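Local structure of arginine--tRNA ligase (Campylobacter jejuni, 3FNR) at residues E268-Q273 and K315-H320; H49-V54 and Y310-K315. The protein catalyses the ATP-dependent attachment of L-arginine to tRNA(Arg), releasing AMP and diphosphate. The protein carries 1 engineered substitution. One frame throughout, in Å; residues are numbered along the deposited sequence. Where two conformers were deposited one is given.

Both contacts lie in the class I catalytic domain, with their centres about 10 Å apart. Along the chain the segments alternate: 49-54 opens helix 50-65; segment 268-273 belongs to strand 267-279; segment 310-315, from the last residues of helix 305-311, and segment 315-320, in the loop before strand 321-324, share K315. Contact 1 brings this connection alongside a strand of the main sheet, and contact 2 packs its beginning against the helix that follows the 'HIGH' region. R51 ties the two together, since its NH1 probably donates to Q273 O and T319 O of contact 1 while NH2 reaches K315 O. Helix, strand and connecting loop thus meet around one guanidinium next to a signature motif of the enzyme.

Contact 1: E268-Q273 and K315-H320; sequences EIILAQ and KKCDTH
A272 and C317 come within 5.2 Å of each other at their CA atoms, and 270-273 and 317-320 run in nearly the same direction, 19° apart. This is the approach to a parallel strand pair in the Rossmann-type sheet of the class I catalytic domain: strand 267-279, already paired with 237-243 on one flank, goes on to pair with 321-324, and 315-320 is the loop that delivers the chain to that strand. One backbone hydrogen bond joins the segments, from Q273 N to C317 O at 2.8 Å, and at 161° it is close to straight.

C317 supplies the apolar part. Its SG stands anti to the backbone N (chi1 -153°), where it meets two residues of the strand: SG is 4.2 Å from I270 CG2 and 4.1 Å from A272 CB. F55 of helix 50-65 touches both I270 and C317, so the thiol sits within a small hydrophobic cluster between sheet and helix. L271 instead packs on W242 of the neighbouring strand and on H247.

Q273 lies against the backbone of the loop, its CG only 3.3 Å from D318 O. Farther out its amide passes over one face of the H320 ring, offset toward the rim, but H320 was deposited in two conformers and this arrangement is therefore doubtful.

The loop owes its shape to a type I beta turn from K316 to T319. Within the turn K316 NZ forms a salt bridge with D318, approaching OD2 at 3.1 Å on the syn lone pair. The turn is gripped twice at K316 O, which accepts from T319 N and, at 2.7 Å, from the hydroxyl T319 OG1.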
# COMPACT_ATOMS: atom_id res chain seq x y z
N GLU A 268 15.68 -0.19 5.44
CA GLU A 268 14.71 -0.79 6.34
C GLU A 268 13.83 -1.73 5.54
O GLU A 268 13.16 -1.29 4.61
CB GLU A 268 13.89 0.33 6.99
CG GLU A 268 12.72 -0.13 7.86
CD GLU A 268 11.87 1.03 8.38
OE1 GLU A 268 12.38 2.17 8.52
OE2 GLU A 268 10.67 0.79 8.64
N ILE A 269 13.86 -3.02 5.86
CA ILE A 269 13.01 -4.00 5.18
C ILE A 269 11.77 -4.30 6.02
O ILE A 269 11.89 -4.78 7.16
CB ILE A 269 13.74 -5.35 4.87
CG1 ILE A 269 15.11 -5.14 4.21
CG2 ILE A 269 12.85 -6.26 4.03
CD1 ILE A 269 15.10 -4.40 2.88
N ILE A 270 10.59 -4.01 5.48
CA ILE A 270 9.32 -4.38 6.11
C ILE A 270 8.76 -5.63 5.44
O ILE A 270 8.63 -5.67 4.22
CB ILE A 270 8.31 -3.24 6.03
CG1 ILE A 270 8.77 -2.06 6.90
CG2 ILE A 270 6.90 -3.71 6.43
CD1 ILE A 270 7.96 -0.82 6.70
N LEU A 271 8.43 -6.65 6.22
CA LEU A 271 7.90 -7.89 5.66
C LEU A 271 6.38 -8.01 5.77
O LEU A 271 5.81 -7.93 6.86
CB LEU A 271 8.58 -9.11 6.30
CG LEU A 271 10.07 -9.34 6.06
CD1 LEU A 271 10.52 -10.56 6.85
CD2 LEU A 271 10.42 -9.54 4.58
N ALA A 272 5.74 -8.20 4.62
CA ALA A 272 4.30 -8.35 4.55
C ALA A 272 3.92 -9.82 4.57
O ALA A 272 4.29 -10.58 3.66
CB ALA A 272 3.75 -7.67 3.29
N GLN A 273 3.20 -10.23 5.60
CA GLN A 273 2.81 -11.64 5.73
C GLN A 273 1.61 -12.05 4.89
O GLN A 273 0.87 -11.20 4.40
CB GLN A 273 2.61 -12.03 7.20
CG GLN A 273 3.77 -12.83 7.76
CD GLN A 273 3.71 -14.33 7.45
OE1 GLN A 273 3.27 -14.76 6.38
NE2 GLN A 273 4.17 -15.13 8.41
N LYS A 315 -4.20 -5.94 10.89
CA LYS A 315 -3.34 -6.71 11.77
C LYS A 315 -1.87 -6.45 11.46
O LYS A 315 -1.52 -6.18 10.30
CB LYS A 315 -3.68 -8.21 11.71
CG LYS A 315 -3.15 -9.09 12.87
CD LYS A 315 -3.82 -8.84 14.24
CE LYS A 315 -3.06 -7.83 15.13
NZ LYS A 315 -1.62 -8.16 15.34
N LYS A 316 -1.04 -6.51 12.50
CA LYS A 316 0.42 -6.34 12.40
C LYS A 316 1.00 -7.05 11.17
O LYS A 316 0.68 -8.22 10.91
CB LYS A 316 1.11 -6.83 13.68
CG LYS A 316 2.57 -6.42 13.85
CD LYS A 316 3.06 -6.76 15.25
CE LYS A 316 4.42 -6.15 15.56
NZ LYS A 316 5.55 -6.95 15.02
N CYS A 317 1.83 -6.31 10.43
CA CYS A 317 2.25 -6.65 9.07
C CYS A 317 2.95 -8.00 8.91
O CYS A 317 2.73 -8.70 7.91
CB CYS A 317 3.14 -5.53 8.51
SG CYS A 317 3.11 -5.41 6.70
N ASP A 318 3.77 -8.37 9.89
CA ASP A 318 4.49 -9.64 9.86
C ASP A 318 3.75 -10.79 10.57
O ASP A 318 4.35 -11.83 10.89
CB ASP A 318 5.94 -9.47 10.39
CG ASP A 318 6.00 -8.81 11.78
OD1 ASP A 318 7.14 -8.61 12.27
OD2 ASP A 318 4.95 -8.50 12.38
N THR A 319 2.46 -10.60 10.82
CA THR A 319 1.60 -11.64 11.39
C THR A 319 0.51 -12.03 10.38
O THR A 319 0.06 -11.19 9.59
CB THR A 319 0.95 -11.19 12.73
OG1 THR A 319 -0.10 -10.25 12.47
CG2 THR A 319 1.98 -10.55 13.66
N HIS A 320 0.10 -13.31 10.42
CA HIS A 320 -0.93 -13.85 9.52
C HIS A 320 -2.30 -13.20 9.75
O HIS A 320 -2.76 -13.09 10.89
CB HIS A 320 -1.07 -15.36 9.72
CG HIS A 320 0.08 -16.16 9.20
ND1 HIS A 320 0.20 -16.54 7.88
CD2 HIS A 320 1.17 -16.66 9.84
CE1 HIS A 320 1.31 -17.24 7.73
NE2 HIS A 320 1.91 -17.33 8.90

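Contact 2: H49-V54 and Y310-K315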
# COMPACT_ATOMS: atom_id res chain seq x y z
N HIS A 49 -0.37 -9.20 -3.56
CA HIS A 49 0.24 -7.87 -3.60
C HIS A 49 -0.51 -6.85 -2.75
O HIS A 49 0.01 -5.76 -2.48
CB HIS A 49 0.31 -7.35 -5.04
CG HIS A 49 1.32 -8.06 -5.90
ND1 HIS A 49 0.96 -8.84 -6.98
CD2 HIS A 49 2.67 -8.11 -5.83
CE1 HIS A 49 2.04 -9.34 -7.54
NE2 HIS A 49 3.10 -8.91 -6.86
N ALA A 50 -1.72 -7.20 -2.32
CA ALA A 50 -2.64 -6.23 -1.72
C ALA A 50 -2.17 -5.69 -0.37
O ALA A 50 -2.24 -4.48 -0.14
CB ALA A 50 -4.05 -6.80 -1.63
N ARG A 51 -1.70 -6.57 0.51
CA ARG A 51 -1.23 -6.14 1.83
C ARG A 51 -0.07 -5.17 1.74
O ARG A 51 -0.12 -4.11 2.38
CB ARG A 51 -0.86 -7.33 2.72
CG ARG A 51 -0.77 -6.94 4.19
CD ARG A 51 -0.38 -8.11 5.03
NE ARG A 51 -0.69 -7.91 6.44
CZ ARG A 51 -0.72 -8.90 7.34
NH1 ARG A 51 -0.47 -10.15 6.96
NH2 ARG A 51 -1.01 -8.64 8.62
N GLY A 52 0.94 -5.50 0.94
CA GLY A 52 2.08 -4.61 0.68
C GLY A 52 1.62 -3.27 0.13
O GLY A 52 2.00 -2.21 0.64
N ALA A 53 0.76 -3.32 -0.89
CA ALA A 53 0.22 -2.10 -1.51
C ALA A 53 -0.55 -1.22 -0.50
O ALA A 53 -0.30 -0.01 -0.40
CB ALA A 53 -0.66 -2.46 -2.67
N VAL A 54 -1.46 -1.83 0.25
CA VAL A 54 -2.32 -1.10 1.20
C VAL A 54 -1.48 -0.54 2.34
O VAL A 54 -1.62 0.63 2.71
CB VAL A 54 -3.48 -2.00 1.71
CG1 VAL A 54 -4.18 -1.39 2.96
CG2 VAL A 54 -4.49 -2.23 0.60
N TYR A 310 -9.36 -1.43 4.81
CA TYR A 310 -9.50 -1.72 6.24
C TYR A 310 -8.88 -3.06 6.59
O TYR A 310 -8.01 -3.13 7.46
CB TYR A 310 -10.97 -1.69 6.69
CG TYR A 310 -11.09 -1.75 8.21
CD1 TYR A 310 -11.05 -2.98 8.89
CD2 TYR A 310 -11.18 -0.58 8.96
CE1 TYR A 310 -11.12 -3.03 10.29
CE2 TYR A 310 -11.25 -0.62 10.35
CZ TYR A 310 -11.21 -1.84 11.01
OH TYR A 310 -11.29 -1.85 12.38
N ILE A 311 -9.37 -4.11 5.93
CA ILE A 311 -9.00 -5.48 6.22
C ILE A 311 -7.50 -5.66 6.14
O ILE A 311 -6.90 -6.23 7.05
CB ILE A 311 -9.70 -6.45 5.23
CG1 ILE A 311 -11.20 -6.48 5.49
CG2 ILE A 311 -9.13 -7.85 5.33
CD1 ILE A 311 -12.02 -7.01 4.31
N PHE A 312 -6.89 -5.13 5.08
CA PHE A 312 -5.47 -5.35 4.83
C PHE A 312 -4.52 -4.54 5.71
O PHE A 312 -3.30 -4.74 5.68
CB PHE A 312 -5.15 -5.22 3.33
CG PHE A 312 -5.57 -6.43 2.53
CD1 PHE A 312 -4.67 -7.46 2.29
CD2 PHE A 312 -6.87 -6.56 2.06
CE1 PHE A 312 -5.05 -8.59 1.57
CE2 PHE A 312 -7.26 -7.69 1.35
CZ PHE A 312 -6.34 -8.70 1.10
N LEU A 313 -5.09 -3.64 6.51
CA LEU A 313 -4.33 -2.84 7.46
C LEU A 313 -4.54 -3.32 8.90
O LEU A 313 -3.84 -2.87 9.80
CB LEU A 313 -4.74 -1.38 7.34
CG LEU A 313 -3.73 -0.33 7.78
CD1 LEU A 313 -2.61 -0.21 6.74
CD2 LEU A 313 -4.44 0.99 7.97
N SER A 314 -5.47 -4.25 9.09
CA SER A 314 -6.09 -4.49 10.39
C SER A 314 -5.28 -5.34 11.36
O SER A 314 -5.64 -5.46 12.53
CB SER A 314 -7.50 -5.08 10.22
OG SER A 314 -7.42 -6.37 9.64
N LYS A 315 -4.20 -5.94 10.89
CA LYS A 315 -3.34 -6.71 11.77
C LYS A 315 -1.87 -6.45 11.46
O LYS A 315 -1.52 -6.18 10.30
CB LYS A 315 -3.68 -8.21 11.71
CG LYS A 315 -3.15 -9.09 12.87
CD LYS A 315 -3.82 -8.84 14.24
CE LYS A 315 -3.06 -7.83 15.13
NZ LYS A 315 -1.62 -8.16 15.34
O HOH W 1 -0.76 -5.09 7.10
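A50 sets its methyl over one face of the F312 ring in a CH-pi contact, with CB 4.0 Å from the ring centroid and 19° off the normal, displaced toward the CE1 rim. R51 meets the same ring through its CB, 3.8 Å from F312 CD1, while its backbone N also lies close to that atom. V54, one turn farther along the helix, crosses F312 at about a right angle and rests CG1 4.0 Å from F312 CB; CG1 also touches L313 CD1, a leucine that leans on L396 and P400 as well. Helix 50-65 thereby packs its first turn against the type I beta turn I311-S314 that leads on from helix 305-311. Helix 50-65 comes straight after the 'HIGH' region, which ends at H49; in class I synthetases this motif takes part in ATP binding.

R51 leaves this hydrophobic patch with CG anti to the backbone N (chi1 -163°) and runs extended as far as NE. Its NH2 donates to K315 O at 3.0 Å; the oxygen lies in the guanidinium plane, whereas the donor stands 67° out of the carbonyl plane. NH1 is taken by T319 O and Q273 O, so backbone carbonyls hold the group from several directions. On its NE side a water accepts from R51 NE at 2.9 Å and can donate onward to F312 O, with K315 O a weak alternative at 3.5 Å from the water oxygen.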